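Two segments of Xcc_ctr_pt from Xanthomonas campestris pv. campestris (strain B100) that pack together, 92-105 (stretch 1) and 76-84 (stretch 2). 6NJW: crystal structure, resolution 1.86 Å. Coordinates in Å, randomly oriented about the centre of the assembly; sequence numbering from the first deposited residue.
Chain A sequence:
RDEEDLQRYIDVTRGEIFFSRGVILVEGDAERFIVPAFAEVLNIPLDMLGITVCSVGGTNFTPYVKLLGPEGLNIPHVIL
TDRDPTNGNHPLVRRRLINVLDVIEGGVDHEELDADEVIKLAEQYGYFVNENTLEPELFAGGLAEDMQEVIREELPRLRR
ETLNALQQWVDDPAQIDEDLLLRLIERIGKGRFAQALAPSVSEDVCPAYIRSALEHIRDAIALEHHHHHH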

ATOM      1  N   LEU A  92     -13.340  10.976  -3.170  1.00 60.96           N
ATOM      2  CA  LEU A  92     -12.280  11.854  -2.672  1.00 66.03           C
ATOM      3  C   LEU A  92     -10.906  11.328  -3.103  1.00 59.67           C
ATOM      4  O   LEU A  92      -9.920  12.072  -3.122  1.00 53.15           O
ATOM      5  CB  LEU A  92     -12.344  11.972  -1.150  1.00 66.50           C
ATOM      6  CG  LEU A  92     -11.873  13.264  -0.471  1.00 73.66           C
ATOM      7  CD1 LEU A  92     -12.384  13.267   0.966  1.00 65.95           C
ATOM      8  CD2 LEU A  92     -10.353  13.467  -0.490  1.00 71.42           C
ATOM      9  N   VAL A  93     -10.828  10.035  -3.434  1.00 56.25           N
ATOM     10  CA  VAL A  93      -9.653   9.595  -4.166  1.00 48.06           C
ATOM     11  C   VAL A  93      -9.658  10.249  -5.534  1.00 48.87           C
ATOM     12  O   VAL A  93      -8.598  10.428  -6.145  1.00 46.67           O
ATOM     13  CB  VAL A  93      -9.580   8.054  -4.254  1.00 54.56           C
ATOM     14  CG1 VAL A  93     -10.667   7.502  -5.155  1.00 47.47           C
ATOM     15  CG2 VAL A  93      -8.217   7.634  -4.762  1.00 48.89           C
ATOM     16  N   ARG A  94     -10.835  10.663  -6.012  1.00 47.13           N
ATOM     17  CA  ARG A  94     -10.905  11.363  -7.288  1.00 47.74           C
ATOM     18  C   ARG A  94     -10.070  12.637  -7.264  1.00 45.27           C
ATOM     19  O   ARG A  94      -9.258  12.880  -8.168  1.00 50.97           O
ATOM     20  CB  ARG A  94     -12.358  11.683  -7.633  1.00 50.51           C
ATOM     21  CG  ARG A  94     -12.493  12.485  -8.902  1.00 51.38           C
ATOM     22  CD  ARG A  94     -13.939  12.710  -9.304  1.00 51.32           C
ATOM     23  NE  ARG A  94     -14.015  13.447 -10.567  1.00 55.94           N
ATOM     24  CZ  ARG A  94     -13.977  14.774 -10.654  1.00 58.46           C
ATOM     25  NH1 ARG A  94     -13.866  15.509  -9.552  1.00 58.93           N
ATOM     26  NH2 ARG A  94     -14.050  15.372 -11.842  1.00 58.34           N
ATOM     27  N   ARG A  95     -10.274  13.475  -6.246  1.00 49.74           N
ATOM     28  CA  ARG A  95      -9.522  14.725  -6.139  1.00 48.66           C
ATOM     29  C   ARG A  95      -8.049  14.450  -5.864  1.00 45.79           C
ATOM     30  O   ARG A  95      -7.166  15.075  -6.465  1.00 46.20           O
ATOM     31  CB  ARG A  95     -10.125  15.600  -5.033  1.00 51.70           C
ATOM     32  CG  ARG A  95      -9.442  16.962  -4.844  1.00 46.36           C
ATOM     33  CD  ARG A  95      -9.550  17.812  -6.108  1.00 51.94           C
ATOM     34  NE  ARG A  95     -10.945  17.930  -6.509  1.00 52.83           N
ATOM     35  CZ  ARG A  95     -11.357  18.319  -7.705  1.00 59.60           C
ATOM     36  NH1 ARG A  95     -10.474  18.649  -8.642  1.00 54.76           N
ATOM     37  NH2 ARG A  95     -12.660  18.375  -7.959  1.00 60.40           N
ATOM     38  N   ARG A  96      -7.776  13.509  -4.960  1.00 47.11           N
ATOM     39  CA  ARG A  96      -6.404  13.118  -4.662  1.00 49.39           C
ATOM     40  C   ARG A  96      -5.654  12.718  -5.928  1.00 43.31           C
ATOM     41  O   ARG A  96      -4.497  13.107  -6.118  1.00 41.73           O
ATOM     42  CB  ARG A  96      -6.420  11.981  -3.638  1.00 52.46           C
ATOM     43  CG  ARG A  96      -5.060  11.415  -3.229  1.00 55.39           C
ATOM     44  CD  ARG A  96      -5.262  10.140  -2.397  1.00 47.13           C
ATOM     45  NE  ARG A  96      -6.402  10.307  -1.493  1.00 54.77           N
ATOM     46  CZ  ARG A  96      -7.220   9.331  -1.108  1.00 54.48           C
ATOM     47  NH1 ARG A  96      -7.034   8.093  -1.540  1.00 47.31           N
ATOM     48  NH2 ARG A  96      -8.228   9.598  -0.285  1.00 56.83           N
ATOM     49  N   LEU A  97      -6.313  11.982  -6.831  1.00 42.79           N
ATOM     50  CA  LEU A  97      -5.649  11.533  -8.050  1.00 45.61           C
ATOM     51  C   LEU A  97      -5.628  12.608  -9.129  1.00 39.85           C
ATOM     52  O   LEU A  97      -4.684  12.667  -9.916  1.00 41.67           O
ATOM     53  CB  LEU A  97      -6.322  10.263  -8.592  1.00 41.55           C
ATOM     54  CG  LEU A  97      -6.062   8.984  -7.796  1.00 44.22           C
ATOM     55  CD1 LEU A  97      -6.749   7.777  -8.441  1.00 43.71           C
ATOM     56  CD2 LEU A  97      -4.567   8.741  -7.656  1.00 44.08           C
ATOM     57  N   ILE A  98      -6.643  13.467  -9.198  1.00 45.95           N
ATOM     58  CA  ILE A  98      -6.543  14.611 -10.105  1.00 44.95           C
ATOM     59  C   ILE A  98      -5.373  15.504  -9.698  1.00 39.09           C
ATOM     60  O   ILE A  98      -4.652  16.041 -10.550  1.00 45.22           O
ATOM     61  CB  ILE A  98      -7.873  15.388 -10.138  1.00 50.17           C
ATOM     62  CG1 ILE A  98      -8.936  14.568 -10.881  1.00 48.25           C
ATOM     63  CG2 ILE A  98      -7.680  16.748 -10.811  1.00 47.80           C
ATOM     64  CD1 ILE A  98     -10.330  15.160 -10.803  1.00 55.34           C
ATOM     65  N   ASN A  99      -5.151  15.650  -8.393  1.00 41.14           N
ATOM     66  CA  ASN A  99      -4.053  16.490  -7.922  1.00 41.25           C
ATOM     67  C   ASN A  99      -2.701  15.971  -8.399  1.00 44.01           C
ATOM     68  O   ASN A  99      -1.824  16.765  -8.769  1.00 42.17           O
ATOM     69  CB  ASN A  99      -4.098  16.597  -6.400  1.00 45.21           C
ATOM     70  CG  ASN A  99      -5.141  17.604  -5.928  1.00 49.80           C
ATOM     71  OD1 ASN A  99      -5.531  18.488  -6.680  1.00 49.45           O
ATOM     72  ND2 ASN A  99      -5.610  17.453  -4.696  1.00 49.24           N
ATOM     73  N   VAL A 100      -2.513  14.643  -8.437  1.00 43.40           N
ATOM     74  CA  VAL A 100      -1.245  14.150  -8.986  1.00 38.09           C
ATOM     75  C   VAL A 100      -1.275  14.053 -10.510  1.00 39.65           C
ATOM     76  O   VAL A 100      -0.234  14.223 -11.157  1.00 41.62           O
ATOM     77  CB  VAL A 100      -0.824  12.811  -8.347  1.00 35.03           C
ATOM     78  CG1 VAL A 100      -0.515  13.011  -6.873  1.00 36.12           C
ATOM     79  CG2 VAL A 100      -1.888  11.741  -8.523  1.00 40.07           C
ATOM     80  N   LEU A 101      -2.434  13.792 -11.125  1.00 35.16           N
ATOM     81  CA  LEU A 101      -2.447  13.730 -12.582  1.00 39.57           C
ATOM     82  C   LEU A 101      -2.184  15.097 -13.202  1.00 43.19           C
ATOM     83  O   LEU A 101      -1.578  15.181 -14.277  1.00 44.46           O
ATOM     84  CB  LEU A 101      -3.770  13.155 -13.083  1.00 43.99           C
ATOM     85  CG  LEU A 101      -3.980  11.643 -12.901  1.00 38.80           C
ATOM     86  CD1 LEU A 101      -5.447  11.282 -13.101  1.00 43.65           C
ATOM     87  CD2 LEU A 101      -3.107  10.837 -13.839  1.00 38.77           C
ATOM     88  N   ASP A 102      -2.609  16.174 -12.531  1.00 45.58           N
ATOM     89  CA  ASP A 102      -2.267  17.521 -12.991  1.00 47.61           C
ATOM     90  C   ASP A 102      -0.759  17.740 -13.031  1.00 44.65           C
ATOM     91  O   ASP A 102      -0.269  18.517 -13.855  1.00 45.59           O
ATOM     92  CB  ASP A 102      -2.909  18.570 -12.090  1.00 46.46           C
ATOM     93  CG  ASP A 102      -4.402  18.696 -12.304  1.00 49.04           C
ATOM     94  OD1 ASP A 102      -4.915  18.204 -13.331  1.00 52.09           O
ATOM     95  OD2 ASP A 102      -5.060  19.284 -11.425  1.00 53.91           O
ATOM     96  N   VAL A 103      -0.011  17.073 -12.150  1.00 44.08           N
ATOM     97  CA  VAL A 103       1.448  17.157 -12.170  1.00 41.33           C
ATOM     98  C   VAL A 103       2.034  16.225 -13.226  1.00 49.66           C
ATOM     99  O   VAL A 103       2.816  16.642 -14.089  1.00 44.90           O
ATOM    100  CB  VAL A 103       2.011  16.841 -10.768  1.00 38.39           C
ATOM    101  CG1 VAL A 103       3.535  16.839 -10.781  1.00 43.08           C
ATOM    102  CG2 VAL A 103       1.463  17.819  -9.723  1.00 44.80           C
ATOM    103  N   ILE A 104       1.689  14.936 -13.169  1.00 45.61           N
ATOM    104  CA  ILE A 104       2.358  13.977 -14.043  1.00 46.43           C
ATOM    105  C   ILE A 104       1.855  14.061 -15.481  1.00 46.58           C
ATOM    106  O   ILE A 104       2.540  13.596 -16.400  1.00 49.55           O
ATOM    107  CB  ILE A 104       2.202  12.548 -13.498  1.00 48.96           C
ATOM    108  CG1 ILE A 104       3.254  11.619 -14.104  1.00 49.41           C
ATOM    109  CG2 ILE A 104       0.807  12.006 -13.805  1.00 47.16           C
ATOM    110  CD1 ILE A 104       4.617  11.720 -13.440  1.00 53.47           C
ATOM    111  N   GLU A 105       0.694  14.665 -15.705  1.00 48.32           N
ATOM    112  CA  GLU A 105       0.117  14.818 -17.039  1.00 53.36           C
ATOM    113  C   GLU A 105      -0.338  16.270 -17.196  1.00 57.69           C
ATOM    114  O   GLU A 105      -1.503  16.576 -17.443  1.00 59.65           O
ATOM    115  CB  GLU A 105      -1.031  13.814 -17.244  1.00 50.69           C
ATOM    116  CG  GLU A 105      -1.489  13.622 -18.668  1.00 50.80           C
ATOM    117  CD  GLU A 105      -2.645  12.616 -18.782  1.00 53.27           C
ATOM    118  OE1 GLU A 105      -3.782  12.977 -18.399  1.00 50.78           O
ATOM    119  OE2 GLU A 105      -2.411  11.475 -19.257  1.00 51.10           O
TER
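Stretch 2 (76-84) PHVILTDRD

Packing of strand 77-82 of stretch 2 against helix 93-104 of stretch 1. The strand is extended throughout (phi -153° to -99°, psi 120° to 166°) and runs nearly antiparallel to the helix: the N-to-C directions make an angle of 159° and the axes come within 10.1 Å. After the strand, Arg-83 turns to phi/psi -62/-43°, and Asp-84 has a positive phi of 63°. The backbones are nearest at this end, with Val-93 CA 5.5 Å from Arg-83 CA, whereas Ile-104 CA lies 10.9 Å from His-77 CA. CA-to-CB bonds alternate along the strand, so His-77, Ile-79 and Thr-81 point toward the helix while Val-78 and Leu-80 are out of its reach. On the helix, Val-93, Arg-96, Val-100 and Ile-104 point toward the strand, a spacing of three or four residues that keeps them on one face.

Polar contacts converge on the Arg-96 guanidinium. Its NH1 donates a hydrogen bond of 2.7 Å to Asp-82 O, which lies at the guanidinium edge, near its plane, and a weak one of 2.8 Å to Thr-81 OG1, bent to 122° at the hydrogen. Its NH2 forms a salt bridge with Asp-84, 3.1 Å to OD2, so that one side chain holds both the strand end and the turn beyond it.

Apolar and van der Waals contacts extend to both ends. Val-93 places CG2 4.0 Å from Thr-81 CG2, CG1 4.0 Å from Arg-83 CG and CB 3.5 Å from Arg-83 O; Arg-83 thus reaches Val-93 although its CA-to-CB bond points away. Farther along, Val-100 CG1 meets Ile-79 CD1 at 4.3 Å, and Ile-104 CD1 approaches the edge of the His-77 imidazole, 4.0 Å from CE1.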

ATOM      1  N   PRO A  76      11.295   7.138 -11.544  1.00 36.79           N
ATOM      2  CA  PRO A  76      10.125   6.247 -11.610  1.00 38.20           C
ATOM      3  C   PRO A  76       9.519   6.025 -10.227  1.00 29.66           C
ATOM      4  O   PRO A  76      10.226   5.792  -9.246  1.00 32.81           O
ATOM      5  CB  PRO A  76      10.698   4.945 -12.184  1.00 43.69           C
ATOM      6  CG  PRO A  76      12.018   5.310 -12.792  1.00 41.79           C
ATOM      7  CD  PRO A  76      12.528   6.501 -12.049  1.00 36.00           C
ATOM      8  N   HIS A  77       8.189   6.097 -10.146  1.00 31.53           N
ATOM      9  CA  HIS A  77       7.533   5.919  -8.867  1.00 32.96           C
ATOM     10  C   HIS A  77       6.131   5.376  -9.095  1.00 32.27           C
ATOM     11  O   HIS A  77       5.586   5.446 -10.194  1.00 36.89           O
ATOM     12  CB  HIS A  77       7.467   7.234  -8.081  1.00 35.38           C
ATOM     13  CG  HIS A  77       6.702   8.294  -8.800  1.00 33.77           C
ATOM     14  ND1 HIS A  77       7.256   9.038  -9.818  1.00 34.61           N
ATOM     15  CD2 HIS A  77       5.409   8.690  -8.700  1.00 36.19           C
ATOM     16  CE1 HIS A  77       6.339   9.863 -10.304  1.00 35.87           C
ATOM     17  NE2 HIS A  77       5.212   9.670  -9.644  1.00 38.03           N
ATOM     18  N   VAL A  78       5.554   4.824  -8.030  1.00 31.19           N
ATOM     19  CA  VAL A  78       4.191   4.316  -8.049  1.00 33.85           C
ATOM     20  C   VAL A  78       3.476   4.851  -6.811  1.00 32.99           C
ATOM     21  O   VAL A  78       4.101   5.342  -5.881  1.00 34.28           O
ATOM     22  CB  VAL A  78       4.154   2.773  -8.087  1.00 31.49           C
ATOM     23  CG1 VAL A  78       4.736   2.271  -9.405  1.00 33.00           C
ATOM     24  CG2 VAL A  78       4.930   2.184  -6.896  1.00 32.09           C
ATOM     25  N   ILE A  79       2.150   4.738  -6.798  1.00 30.92           N
ATOM     26  CA  ILE A  79       1.345   5.149  -5.649  1.00 33.69           C
ATOM     27  C   ILE A  79       0.410   4.012  -5.260  1.00 33.10           C
ATOM     28  O   ILE A  79      -0.182   3.367  -6.126  1.00 34.11           O
ATOM     29  CB  ILE A  79       0.524   6.424  -5.959  1.00 34.58           C
ATOM     30  CG1 ILE A  79       1.421   7.662  -5.927  1.00 35.95           C
ATOM     31  CG2 ILE A  79      -0.651   6.580  -4.984  1.00 33.85           C
ATOM     32  CD1 ILE A  79       0.752   8.913  -6.536  1.00 34.68           C
ATOM     33  N   LEU A  80       0.260   3.795  -3.957  1.00 35.62           N
ATOM     34  CA  LEU A  80      -0.731   2.890  -3.385  1.00 35.01           C
ATOM     35  C   LEU A  80      -1.609   3.714  -2.459  1.00 36.56           C
ATOM     36  O   LEU A  80      -1.109   4.303  -1.494  1.00 35.31           O
ATOM     37  CB  LEU A  80      -0.057   1.756  -2.598  1.00 32.63           C
ATOM     38  CG  LEU A  80       0.781   0.828  -3.476  1.00 35.21           C
ATOM     39  CD1 LEU A  80       1.732  -0.042  -2.665  1.00 37.28           C
ATOM     40  CD2 LEU A  80      -0.204  -0.030  -4.230  1.00 41.16           C
ATOM     41  N   THR A  81      -2.908   3.751  -2.737  1.00 35.01           N
ATOM     42  CA  THR A  81      -3.791   4.570  -1.914  1.00 43.28           C
ATOM     43  C   THR A  81      -5.161   3.908  -1.841  1.00 45.62           C
ATOM     44  O   THR A  81      -5.478   3.013  -2.630  1.00 40.32           O
ATOM     45  CB  THR A  81      -3.883   6.004  -2.459  1.00 41.83           C
ATOM     46  OG1 THR A  81      -4.483   6.868  -1.476  1.00 41.06           O
ATOM     47  CG2 THR A  81      -4.674   6.041  -3.746  1.00 42.42           C
ATOM     48  N   ASP A  82      -5.963   4.348  -0.865  1.00 45.49           N
ATOM     49  CA  ASP A  82      -7.257   3.739  -0.557  1.00 47.19           C
ATOM     50  C   ASP A  82      -8.400   4.535  -1.173  1.00 50.49           C
ATOM     51  O   ASP A  82      -8.388   5.770  -1.158  1.00 47.12           O
ATOM     52  CB  ASP A  82      -7.461   3.650   0.956  1.00 51.70           C
ATOM     53  CG  ASP A  82      -6.545   2.629   1.604  1.00 53.11           C
ATOM     54  OD1 ASP A  82      -5.936   1.835   0.862  1.00 54.75           O
ATOM     55  OD2 ASP A  82      -6.430   2.618   2.844  1.00 60.50           O
ATOM     56  N   ARG A  83      -9.408   3.821  -1.686  1.00 47.13           N
ATOM     57  CA  ARG A  83     -10.502   4.503  -2.375  1.00 53.90           C
ATOM     58  C   ARG A  83     -11.258   5.439  -1.443  1.00 56.44           C
ATOM     59  O   ARG A  83     -11.612   6.559  -1.837  1.00 60.02           O
ATOM     60  CB  ARG A  83     -11.474   3.500  -2.995  1.00 55.38           C
ATOM     61  CG  ARG A  83     -12.447   4.175  -3.968  1.00 59.81           C
ATOM     62  CD  ARG A  83     -13.486   3.207  -4.501  1.00 64.27           C
ATOM     63  NE  ARG A  83     -14.254   3.759  -5.612  1.00 67.82           N
ATOM     64  CZ  ARG A  83     -14.069   3.419  -6.885  1.00 71.05           C
ATOM     65  NH1 ARG A  83     -13.137   2.527  -7.199  1.00 72.11           N
ATOM     66  NH2 ARG A  83     -14.808   3.967  -7.841  1.00 65.99           N
ATOM     67  N   ASP A  84     -11.528   4.992  -0.216  1.00 53.71           N
ATOM     68  CA  ASP A  84     -12.247   5.778   0.798  1.00 64.28           C
ATOM     69  C   ASP A  84     -13.684   6.096   0.374  1.00 63.46           C
ATOM     70  O   ASP A  84     -14.526   5.192   0.270  1.00 63.60           O
ATOM     71  CB  ASP A  84     -11.481   7.072   1.117  1.00 61.44           C
ATOM     72  CG  ASP A  84     -10.240   6.815   1.948  1.00 60.14           C
ATOM     73  OD1 ASP A  84     -10.251   5.817   2.696  1.00 65.77           O
ATOM     74  OD2 ASP A  84      -9.256   7.589   1.848  1.00 58.58           O
TER